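Local coordinates for MAU2 chromatid cohesion factor homolog (Saccharomyces cerevisiae, PDB 4XDN), which forms a complex with SCC2 that is required for loading the cohesin complex onto chromosomes, and so for sister chromatid cohesion, at residues Ala462-Cys467 / Glu474-Cys479; Asn455-Gln460 / Asn480-Gln485; Met422-Glu427 / Val432-Arg437. All coordinates share one frame; numbering follows the deposited sequence.

Contact 1: residues Ala462-Cys467 / Glu474-Cys479; sequences ARVSRC and ELVEQC. With SO4 (sulfate ion), chain G.
Val464 and Leu475 lie side by side where their two helices come together, their side chains sliding past each other in opposite directions. The branch that does the touching on the valine is CG2, set beside its own backbone N and pressed against the leucine stem at a tight 3.5 Å from Leu475 CB. A residue with no more bulk than valine suits this place, because the CA atoms of Val464 and Leu475 are just 5.8 Å apart. The same methyl reaches two further neighbours: CG2 of Val464 lies 4.0 Å from CG1 of Val476, whose side chain crosses that of Val464 at about a right angle, and it also meets the sulfur of Cys479.

Leu475 carries its forked end past Val464, toward Arg463 and Cys467. Its CD1 meets the sulfur of Cys467 at 3.7 Å, just where helix 446-466 has ended, while CD2 rests 3.9 Å from CB of Arg463. Of the arginine side chain, CB makes the apolar contact. The chain is extended from CG to NE, which carries the guanidinium away from the leucine to a sulfate ion, probably from the crystallisation liquor. NH1 of Arg463 donates to sulfate O3 at 3.2 Å, nearly straight at 171°, with the oxygen at the guanidinium's edge and in its plane. The long stem thus lets the root pack on leucine while the charged end reaches outward to the sulfate, with NE in a long, weak ion pair with an acidic side chain of the other protein's chain.

Val476 and Cys479 also touch Leu522, so another part of the chain closes over this seam. Antiparallel at 151° and joined by a short link, the two helices form the kind of helical hairpin from which alpha-solenoids are built.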
loop_
_atom_site.group_PDB
_atom_site.type_symbol
_atom_site.label_atom_id
_atom_site.label_comp_id
_atom_site.label_asym_id
_atom_site.label_seq_id
_atom_site.Cartn_x
_atom_site.Cartn_y
_atom_site.Cartn_z
ATOM N N ALA A 462 -3.479 -7.212 32.324
ATOM C CA ALA A 462 -3.327 -6.279 33.431
ATOM C C ALA A 462 -4.474 -6.446 34.418
ATOM O O ALA A 462 -4.288 -6.330 35.627
ATOM C CB ALA A 462 -3.271 -4.849 32.920
ATOM N N ARG A 463 -5.663 -6.724 33.894
ATOM C CA ARG A 463 -6.844 -6.882 34.731
ATOM C C ARG A 463 -6.820 -8.216 35.470
ATOM O O ARG A 463 -7.239 -8.294 36.622
ATOM C CB ARG A 463 -8.112 -6.757 33.887
ATOM C CG ARG A 463 -8.354 -5.342 33.393
ATOM C CD ARG A 463 -9.550 -5.250 32.465
ATOM N NE ARG A 463 -9.782 -3.875 32.034
ATOM C CZ ARG A 463 -10.793 -3.488 31.264
ATOM N NH1 ARG A 463 -11.681 -4.371 30.828
ATOM N NH2 ARG A 463 -10.917 -2.212 30.932
ATOM N N VAL A 464 -6.327 -9.261 34.811
ATOM C CA VAL A 464 -6.136 -10.549 35.470
ATOM C C VAL A 464 -5.249 -10.371 36.694
ATOM O O VAL A 464 -5.447 -11.017 37.722
ATOM C CB VAL A 464 -5.502 -11.592 34.519
ATOM C CG1 VAL A 464 -4.955 -12.794 35.297
ATOM C CG2 VAL A 464 -6.518 -12.051 33.490
ATOM N N SER A 465 -4.272 -9.479 36.572
ATOM C CA SER A 465 -3.306 -9.251 37.635
ATOM C C SER A 465 -3.923 -8.540 38.838
ATOM O O SER A 465 -3.702 -8.946 39.977
ATOM C CB SER A 465 -2.124 -8.440 37.103
ATOM O OG SER A 465 -1.207 -8.141 38.138
ATOM N N ARG A 466 -4.702 -7.491 38.587
ATOM C CA ARG A 466 -5.193 -6.635 39.667
ATOM C C ARG A 466 -6.602 -6.986 40.144
ATOM O O ARG A 466 -6.979 -6.630 41.259
ATOM C CB ARG A 466 -5.159 -5.165 39.235
ATOM C CG ARG A 466 -6.107 -4.797 38.103
ATOM C CD ARG A 466 -6.099 -3.296 37.869
ATOM N NE ARG A 466 -6.901 -2.906 36.714
ATOM C CZ ARG A 466 -8.212 -2.676 36.742
ATOM N NH1 ARG A 466 -8.898 -2.802 37.869
ATOM N NH2 ARG A 466 -8.841 -2.323 35.628
ATOM N N CYS A 467 -7.382 -7.672 39.315
ATOM C CA CYS A 467 -8.757 -8.000 39.687
ATOM C C CYS A 467 -8.801 -9.165 40.666
ATOM O O CYS A 467 -7.918 -10.023 40.669
ATOM C CB CYS A 467 -9.596 -8.334 38.450
ATOM S SG CYS A 467 -9.898 -6.922 37.350
ATOM N N GLU A 474 -13.622 -14.759 34.029
ATOM C CA GLU A 474 -14.015 -14.117 32.780
ATOM C C GLU A 474 -12.834 -13.445 32.084
ATOM O O GLU A 474 -12.897 -13.151 30.891
ATOM C CB GLU A 474 -15.121 -13.088 33.037
ATOM C CG GLU A 474 -15.471 -12.238 31.820
ATOM C CD GLU A 474 -16.727 -11.411 32.011
ATOM O OE1 GLU A 474 -17.427 -11.605 33.027
ATOM O OE2 GLU A 474 -17.014 -10.563 31.138
ATOM N N LEU A 475 -11.743 -13.242 32.817
ATOM C CA LEU A 475 -10.596 -12.513 32.285
ATOM C C LEU A 475 -9.514 -13.415 31.685
ATOM O O LEU A 475 -8.844 -13.019 30.733
ATOM C CB LEU A 475 -9.987 -11.638 33.383
ATOM C CG LEU A 475 -10.800 -10.390 33.743
ATOM C CD1 LEU A 475 -10.333 -9.796 35.062
ATOM C CD2 LEU A 475 -10.706 -9.353 32.631
ATOM N N VAL A 476 -9.338 -14.619 32.223
ATOM C CA VAL A 476 -8.266 -15.497 31.749
ATOM C C VAL A 476 -8.619 -16.164 30.417
ATOM O O VAL A 476 -7.782 -16.244 29.523
ATOM C CB VAL A 476 -7.904 -16.591 32.793
ATOM C CG1 VAL A 476 -7.186 -15.969 33.981
ATOM C CG2 VAL A 476 -9.134 -17.364 33.257
ATOM N N GLU A 477 -9.848 -16.656 30.295
ATOM C CA GLU A 477 -10.349 -17.183 29.030
ATOM C C GLU A 477 -10.180 -16.166 27.907
ATOM O O GLU A 477 -9.760 -16.518 26.803
ATOM C CB GLU A 477 -11.824 -17.582 29.162
ATOM C CG GLU A 477 -12.482 -18.036 27.864
ATOM C CD GLU A 477 -11.824 -19.264 27.264
ATOM O OE1 GLU A 477 -11.084 -19.963 27.989
ATOM O OE2 GLU A 477 -12.050 -19.530 26.064
ATOM N N GLN A 478 -10.509 -14.910 28.189
ATOM C CA GLN A 478 -10.375 -13.849 27.199
ATOM C C GLN A 478 -8.913 -13.660 26.805
ATOM O O GLN A 478 -8.606 -13.434 25.634
ATOM C CB GLN A 478 -10.957 -12.536 27.730
ATOM C CG GLN A 478 -12.475 -12.533 27.840
ATOM C CD GLN A 478 -13.162 -12.728 26.501
ATOM O OE1 GLN A 478 -12.610 -12.396 25.453
ATOM N NE2 GLN A 478 -14.370 -13.280 26.532
ATOM N N CYS A 479 -8.016 -13.757 27.782
ATOM C CA CYS A 479 -6.584 -13.697 27.508
ATOM C C CYS A 479 -6.179 -14.831 26.570
ATOM O O CYS A 479 -5.496 -14.609 25.571
ATOM C CB CYS A 479 -5.773 -13.774 28.804
ATOM S SG CYS A 479 -5.680 -12.232 29.736
HETATM S S SO4 G . -13.998 -2.244 28.323
HETATM O O1 SO4 G . -12.661 -1.850 27.886
HETATM O O2 SO4 G . -14.941 -2.060 27.225
HETATM O O3 SO4 G . -13.984 -3.648 28.724
HETATM O O4 SO4 G . -14.402 -1.419 29.457
#

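Contact 2: residues Asn455-Gln460 / Asn480-Gln485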
loop_
_atom_site.group_PDB
_atom_site.type_symbol
_atom_site.label_atom_id
_atom_site.label_comp_id
_atom_site.label_asym_id
_atom_site.label_seq_id
_atom_site.Cartn_x
_atom_site.Cartn_y
_atom_site.Cartn_z
ATOM N N ASN A 455 -2.828 -4.905 22.209
ATOM C CA ASN A 455 -3.251 -3.935 23.213
ATOM C C ASN A 455 -4.383 -4.514 24.048
ATOM O O ASN A 455 -4.424 -4.333 25.262
ATOM C CB ASN A 455 -3.701 -2.624 22.566
ATOM C CG ASN A 455 -2.541 -1.781 22.079
ATOM O OD1 ASN A 455 -1.480 -1.744 22.697
ATOM N ND2 ASN A 455 -2.744 -1.090 20.964
ATOM N N CYS A 456 -5.296 -5.219 23.385
ATOM C CA CYS A 456 -6.426 -5.839 24.062
ATOM C C CYS A 456 -5.947 -6.907 25.040
ATOM O O CYS A 456 -6.488 -7.040 26.137
ATOM C CB CYS A 456 -7.393 -6.450 23.045
ATOM S SG CYS A 456 -8.900 -7.132 23.769
ATOM N N TYR A 457 -4.929 -7.662 24.638
ATOM C CA TYR A 457 -4.354 -8.690 25.495
ATOM C C TYR A 457 -3.680 -8.057 26.709
ATOM O O TYR A 457 -3.821 -8.538 27.833
ATOM C CB TYR A 457 -3.345 -9.542 24.719
ATOM C CG TYR A 457 -2.673 -10.605 25.558
ATOM C CD1 TYR A 457 -1.501 -10.332 26.257
ATOM C CD2 TYR A 457 -3.209 -11.883 25.656
ATOM C CE1 TYR A 457 -0.886 -11.300 27.028
ATOM C CE2 TYR A 457 -2.601 -12.858 26.423
ATOM C CZ TYR A 457 -1.440 -12.562 27.107
ATOM O OH TYR A 457 -0.831 -13.530 27.875
ATOM N N THR A 458 -2.945 -6.976 26.465
ATOM C CA THR A 458 -2.234 -6.260 27.517
ATOM C C THR A 458 -3.200 -5.763 28.582
ATOM O O THR A 458 -2.953 -5.914 29.778
ATOM C CB THR A 458 -1.446 -5.068 26.937
ATOM O OG1 THR A 458 -0.487 -5.550 25.989
ATOM C CG2 THR A 458 -0.720 -4.295 28.031
ATOM N N VAL A 459 -4.303 -5.169 28.139
ATOM C CA VAL A 459 -5.329 -4.676 29.047
ATOM C C VAL A 459 -5.924 -5.818 29.864
ATOM O O VAL A 459 -6.019 -5.728 31.086
ATOM C CB VAL A 459 -6.449 -3.946 28.273
ATOM C CG1 VAL A 459 -7.655 -3.660 29.166
ATOM C CG2 VAL A 459 -5.913 -2.654 27.683
ATOM N N GLN A 460 -6.319 -6.890 29.186
ATOM C CA GLN A 460 -6.946 -8.025 29.854
ATOM C C GLN A 460 -5.978 -8.694 30.825
ATOM O O GLN A 460 -6.374 -9.124 31.904
ATOM C CB GLN A 460 -7.450 -9.045 28.829
ATOM C CG GLN A 460 -8.570 -8.538 27.922
ATOM C CD GLN A 460 -9.924 -8.499 28.609
ATOM O OE1 GLN A 460 -10.039 -8.098 29.768
ATOM N NE2 GLN A 460 -10.959 -8.923 27.893
ATOM N N ASN A 480 -6.614 -16.045 26.895
ATOM C CA ASN A 480 -6.297 -17.214 26.085
ATOM C C ASN A 480 -6.928 -17.117 24.697
ATOM O O ASN A 480 -6.310 -17.483 23.698
ATOM C CB ASN A 480 -6.765 -18.488 26.788
ATOM C CG ASN A 480 -6.243 -18.594 28.213
ATOM O OD1 ASN A 480 -6.981 -18.954 29.131
ATOM N ND2 ASN A 480 -4.968 -18.274 28.405
ATOM N N LYS A 481 -8.160 -16.621 24.649
ATOM C CA LYS A 481 -8.870 -16.415 23.391
ATOM C C LYS A 481 -8.129 -15.415 22.506
ATOM O O LYS A 481 -7.790 -15.715 21.359
ATOM C CB LYS A 481 -10.295 -15.924 23.664
ATOM C CG LYS A 481 -11.113 -15.587 22.419
ATOM C CD LYS A 481 -12.351 -14.774 22.775
ATOM C CE LYS A 481 -12.463 -13.520 21.914
ATOM N NZ LYS A 481 -13.468 -12.559 22.446
ATOM N N VAL A 482 -7.891 -14.225 23.047
ATOM C CA VAL A 482 -7.219 -13.160 22.312
ATOM C C VAL A 482 -5.825 -13.593 21.863
ATOM O O VAL A 482 -5.381 -13.229 20.775
ATOM C CB VAL A 482 -7.115 -11.871 23.171
ATOM C CG1 VAL A 482 -6.130 -10.870 22.566
ATOM C CG2 VAL A 482 -8.486 -11.228 23.326
ATOM N N TRP A 483 -5.142 -14.374 22.693
ATOM C CA TRP A 483 -3.770 -14.772 22.391
ATOM C C TRP A 483 -3.697 -15.701 21.185
ATOM O O TRP A 483 -2.836 -15.536 20.324
ATOM C CB TRP A 483 -3.122 -15.451 23.595
ATOM C CG TRP A 483 -1.666 -15.720 23.384
ATOM C CD1 TRP A 483 -1.088 -16.916 23.072
ATOM C CD2 TRP A 483 -0.601 -14.767 23.460
ATOM N NE1 TRP A 483 0.274 -16.766 22.955
ATOM C CE2 TRP A 483 0.597 -15.455 23.186
ATOM C CE3 TRP A 483 -0.544 -13.395 23.736
ATOM C CZ2 TRP A 483 1.839 -14.821 23.184
ATOM C CZ3 TRP A 483 0.689 -12.767 23.729
ATOM C CH2 TRP A 483 1.864 -13.481 23.457
ATOM N N LEU A 484 -4.593 -16.681 21.129
ATOM C CA LEU A 484 -4.626 -17.609 20.002
ATOM C C LEU A 484 -4.878 -16.861 18.698
ATOM O O LEU A 484 -4.341 -17.223 17.652
ATOM C CB LEU A 484 -5.701 -18.679 20.211
ATOM C CG LEU A 484 -5.395 -19.762 21.246
ATOM C CD1 LEU A 484 -6.640 -20.587 21.518
ATOM C CD2 LEU A 484 -4.256 -20.659 20.779
ATOM N N GLN A 485 -5.694 -15.815 18.770
ATOM C CA GLN A 485 -5.971 -14.977 17.611
ATOM C C GLN A 485 -4.710 -14.251 17.152
ATOM O O GLN A 485 -4.484 -14.084 15.953
ATOM C CB GLN A 485 -7.076 -13.970 17.934
ATOM C CG GLN A 485 -8.460 -14.593 18.041
ATOM C CD GLN A 485 -9.475 -13.677 18.701
ATOM O OE1 GLN A 485 -9.124 -12.635 19.258
ATOM N NE2 GLN A 485 -10.743 -14.066 18.645
#
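Midway along the antiparallel helix pair 446-466 and 472-490, the two aromatic residues Tyr457 and Trp483 meet beside an apolar contact made by Val482. The indole comes in over one face of the phenol: CE3 of Trp483 sits above the centre of the Tyr457 ring, 3.4 Å from the ring carbon CE2. The planes are inclined at 49°, an oblique meeting that is neither a stack nor edge-to-face. Tyr457 is placed for this by holding CG anti to the backbone N (chi1 178°), which turns the ring toward Trp483.

Val482 fills the space next to the ring's root. Its CG1 lies at the edge of the phenol, near the ring plane, and 3.8 Å from CB of Tyr457, whereas CG2 points to the other flank and meets the sulfur of Cys456 at 4.1 Å. Such compact, beta-branched and thiol side chains suit an interface in which the axes run 9.4 Å apart at 156°, the antiparallel pairing seen in helical hairpins of alpha-solenoids; the CA atoms of Tyr457 and Val482 are separated by 6.2 Å.

Beyond the pair, helix 499-513 continues the layer. The hydroxyl of Tyr457 is hydrogen-bonded to Ser512 OG, which gives this buried polar end a partner and ties the far end of the ring to helix 499-513, and the ring of Trp483 meets that of Trp509. Replacing Tyr457 with an alanine would probably leave Trp483 without the ring face it rests on, and Ser512 without its phenolic mate. One residue before Tyr457, Cys456 also packs against Val432 of helix 432-440, so its small side chain fits between two neighbouring helices.

Contact 3: residues Met422-Glu427 / Val432-Arg437. With SO4 (sulfate ion), chain G.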
loop_
_atom_site.group_PDB
_atom_site.type_symbol
_atom_site.label_atom_id
_atom_site.label_comp_id
_atom_site.label_asym_id
_atom_site.label_seq_id
_atom_site.Cartn_x
_atom_site.Cartn_y
_atom_site.Cartn_z
ATOM N N MET A 422 -6.835 3.878 21.055
ATOM C CA MET A 422 -5.662 4.174 21.864
ATOM C C MET A 422 -5.948 5.339 22.801
ATOM O O MET A 422 -5.439 5.384 23.923
ATOM C CB MET A 422 -4.464 4.493 20.969
ATOM C CG MET A 422 -3.981 3.307 20.152
ATOM S SD MET A 422 -2.904 3.771 18.784
ATOM C CE MET A 422 -1.649 4.723 19.638
ATOM N N LYS A 423 -6.767 6.277 22.338
ATOM C CA LYS A 423 -7.141 7.426 23.152
ATOM C C LYS A 423 -7.941 6.969 24.365
ATOM O O LYS A 423 -7.756 7.480 25.469
ATOM C CB LYS A 423 -7.945 8.435 22.330
ATOM C CG LYS A 423 -8.341 9.681 23.106
ATOM C CD LYS A 423 -8.774 10.804 22.178
ATOM C CE LYS A 423 -9.037 12.091 22.949
ATOM N NZ LYS A 423 -10.170 11.955 23.907
ATOM N N VAL A 424 -8.824 5.998 24.155
ATOM C CA VAL A 424 -9.621 5.451 25.246
ATOM C C VAL A 424 -8.728 4.706 26.231
ATOM O O VAL A 424 -8.889 4.844 27.444
ATOM C CB VAL A 424 -10.722 4.507 24.723
ATOM C CG1 VAL A 424 -11.440 3.808 25.880
ATOM C CG2 VAL A 424 -11.716 5.278 23.881
ATOM N N GLN A 425 -7.787 3.921 25.711
ATOM C CA GLN A 425 -6.886 3.156 26.565
ATOM C C GLN A 425 -6.026 4.096 27.403
ATOM O O GLN A 425 -5.841 3.872 28.595
ATOM C CB GLN A 425 -5.994 2.224 25.739
ATOM C CG GLN A 425 -5.187 1.255 26.598
ATOM C CD GLN A 425 -4.219 0.400 25.802
ATOM O OE1 GLN A 425 -4.191 0.448 24.571
ATOM N NE2 GLN A 425 -3.417 -0.392 26.506
ATOM N N PHE A 426 -5.508 5.147 26.772
ATOM C CA PHE A 426 -4.734 6.164 27.477
ATOM C C PHE A 426 -5.521 6.750 28.648
ATOM O O PHE A 426 -4.947 7.080 29.685
ATOM C CB PHE A 426 -4.326 7.292 26.525
ATOM C CG PHE A 426 -2.980 7.098 25.884
ATOM C CD1 PHE A 426 -1.836 6.985 26.657
ATOM C CD2 PHE A 426 -2.856 7.056 24.505
ATOM C CE1 PHE A 426 -0.600 6.816 26.070
ATOM C CE2 PHE A 426 -1.619 6.889 23.913
ATOM C CZ PHE A 426 -0.489 6.770 24.698
ATOM N N GLU A 427 -6.832 6.882 28.470
ATOM C CA GLU A 427 -7.698 7.458 29.495
ATOM C C GLU A 427 -8.175 6.420 30.504
ATOM O O GLU A 427 -9.126 6.654 31.247
ATOM C CB GLU A 427 -8.893 8.133 28.835
ATOM C CG GLU A 427 -8.508 9.357 27.989
ATOM C CD GLU A 427 -9.662 9.883 27.179
ATOM O OE1 GLU A 427 -10.716 9.201 27.129
ATOM O OE2 GLU A 427 -9.533 10.980 26.591
ATOM N N VAL A 432 -11.292 -2.246 25.475
ATOM C CA VAL A 432 -11.417 -3.625 25.016
ATOM C C VAL A 432 -12.423 -3.702 23.869
ATOM O O VAL A 432 -12.136 -4.285 22.825
ATOM C CB VAL A 432 -11.853 -4.567 26.163
ATOM C CG1 VAL A 432 -12.135 -5.977 25.650
ATOM C CG2 VAL A 432 -10.787 -4.611 27.242
ATOM N N GLU A 433 -13.594 -3.103 24.064
ATOM C CA GLU A 433 -14.651 -3.150 23.058
ATOM C C GLU A 433 -14.238 -2.431 21.777
ATOM O O GLU A 433 -14.638 -2.824 20.683
ATOM C CB GLU A 433 -15.942 -2.539 23.609
ATOM C CG GLU A 433 -17.117 -2.610 22.640
ATOM C CD GLU A 433 -18.416 -2.120 23.251
ATOM O OE1 GLU A 433 -18.391 -1.635 24.400
ATOM O OE2 GLU A 433 -19.465 -2.221 22.578
ATOM N N GLU A 434 -13.433 -1.381 21.914
ATOM C CA GLU A 434 -12.989 -0.609 20.756
ATOM C C GLU A 434 -11.999 -1.446 19.956
ATOM O O GLU A 434 -12.114 -1.574 18.737
ATOM C CB GLU A 434 -12.329 0.719 21.162
ATOM C CG GLU A 434 -12.784 1.332 22.487
ATOM C CD GLU A 434 -14.210 1.838 22.463
ATOM O OE1 GLU A 434 -14.631 2.393 21.428
ATOM O OE2 GLU A 434 -14.908 1.687 23.488
ATOM N N TYR A 435 -11.022 -2.012 20.660
ATOM C CA TYR A 435 -10.014 -2.861 20.040
ATOM C C TYR A 435 -10.640 -4.112 19.438
ATOM O O TYR A 435 -10.274 -4.530 18.342
ATOM C CB TYR A 435 -8.946 -3.260 21.062
ATOM C CG TYR A 435 -7.954 -2.167 21.396
ATOM C CD1 TYR A 435 -7.375 -1.395 20.397
ATOM C CD2 TYR A 435 -7.592 -1.910 22.714
ATOM C CE1 TYR A 435 -6.467 -0.398 20.699
ATOM C CE2 TYR A 435 -6.687 -0.914 23.025
ATOM C CZ TYR A 435 -6.127 -0.162 22.014
ATOM O OH TYR A 435 -5.222 0.831 22.314
ATOM N N THR A 436 -11.581 -4.707 20.167
ATOM C CA THR A 436 -12.230 -5.935 19.727
ATOM C C THR A 436 -12.984 -5.718 18.420
ATOM O O THR A 436 -12.865 -6.514 17.491
ATOM C CB THR A 436 -13.208 -6.471 20.790
ATOM O OG1 THR A 436 -12.522 -6.635 22.037
ATOM C CG2 THR A 436 -13.792 -7.812 20.361
ATOM N N ARG A 437 -13.758 -4.638 18.354
ATOM C CA ARG A 437 -14.528 -4.324 17.154
ATOM C C ARG A 437 -13.614 -4.023 15.975
ATOM O O ARG A 437 -13.944 -4.325 14.831
ATOM C CB ARG A 437 -15.461 -3.136 17.402
ATOM C CG ARG A 437 -16.718 -3.480 18.187
ATOM C CD ARG A 437 -17.715 -2.327 18.189
ATOM N NE ARG A 437 -17.127 -1.080 18.678
ATOM C CZ ARG A 437 -16.589 -0.136 17.907
ATOM N NH1 ARG A 437 -16.554 -0.274 16.586
ATOM N NH2 ARG A 437 -16.083 0.956 18.462
HETATM S S SO4 G . -13.998 -2.244 28.323
HETATM O O1 SO4 G . -12.661 -1.850 27.886
HETATM O O2 SO4 G . -14.941 -2.060 27.225
HETATM O O3 SO4 G . -13.984 -3.648 28.724
HETATM O O4 SO4 G . -14.402 -1.419 29.457
#
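Tyr435 reaches across to Met422 and Gln425 between two antiparallel helices whose axes pass 9.4 Å apart at 157°. The gap it spans is the 8.5 Å between the CA atoms of Met422 and Tyr435, and the hydroxyl leads. OH reaches Gln425 and donates to OE1 in a short hydrogen bond of 2.5 Å, met in the carbonyl plane with a C=O...donor angle of 153°. The amide stands almost perpendicular to the phenol ring, and OE1 lies near the ring's plane at its edge. Gln425 presents the oxygen with CG anti to the backbone N (chi1 -171°) and the chain extended beyond CG. Its other amide atom, NE2, is hydrogen-bonded to the backbone of the chain of another protein, so both ends of this buried amide are used and its rotation is well defined.

Met422 closes in on the same hydroxyl from its own helix, CG lying 3.5 Å from Tyr435 OH, with the side chains crossing at about a right angle. Towards the outside, Val424 CG2 rests against the aliphatic CG of Glu434 at 4.3 Å, a position where a glutamate can lend its methylene while its carboxylate OE1 forms a long salt bridge to Arg437 NH2.

At the start of the second helix, the backbone N of Val432 donates to sulfate O1 at 2.8 Å, and the ion also accepts from Arg463 NH1. An anion at a helix N-terminus is a familiar arrangement, since the first-turn amides lack carbonyl partners within the helix and the helix dipole would favour negative charge there. Within that turn Val432 O accepts both Thr436 N and, at 2.5 Å, Thr436 OG1. Linked by only a few residues, helices 415-426 and 432-440 form a helical hairpin of an alpha-solenoid, one that also meets a bound protein chain.

Overall arrangement
Helix 446-466 ties the three contacts together. Contacts 1 and 2 are successive levels of its pairing with helix 472-490, their centres about 9 Å apart, and Gln460 of contact 2 reaches Leu475 and Cys479 of contact 1. Contact 3 lies about 13 Å from contact 2 and about 16 Å from contact 1, centre to centre, on the neighbouring hairpin; Val459 CG1 packs 3.8 Å from Val432 CG2, and Asn455 touches Tyr435 and Gln425. The sulfate bridges contacts 1 and 3, held by Arg463 NH1 and Val432 N. All three contacts come within reach of the other protein's chain, consistent with a solenoid surface that binds SCC2.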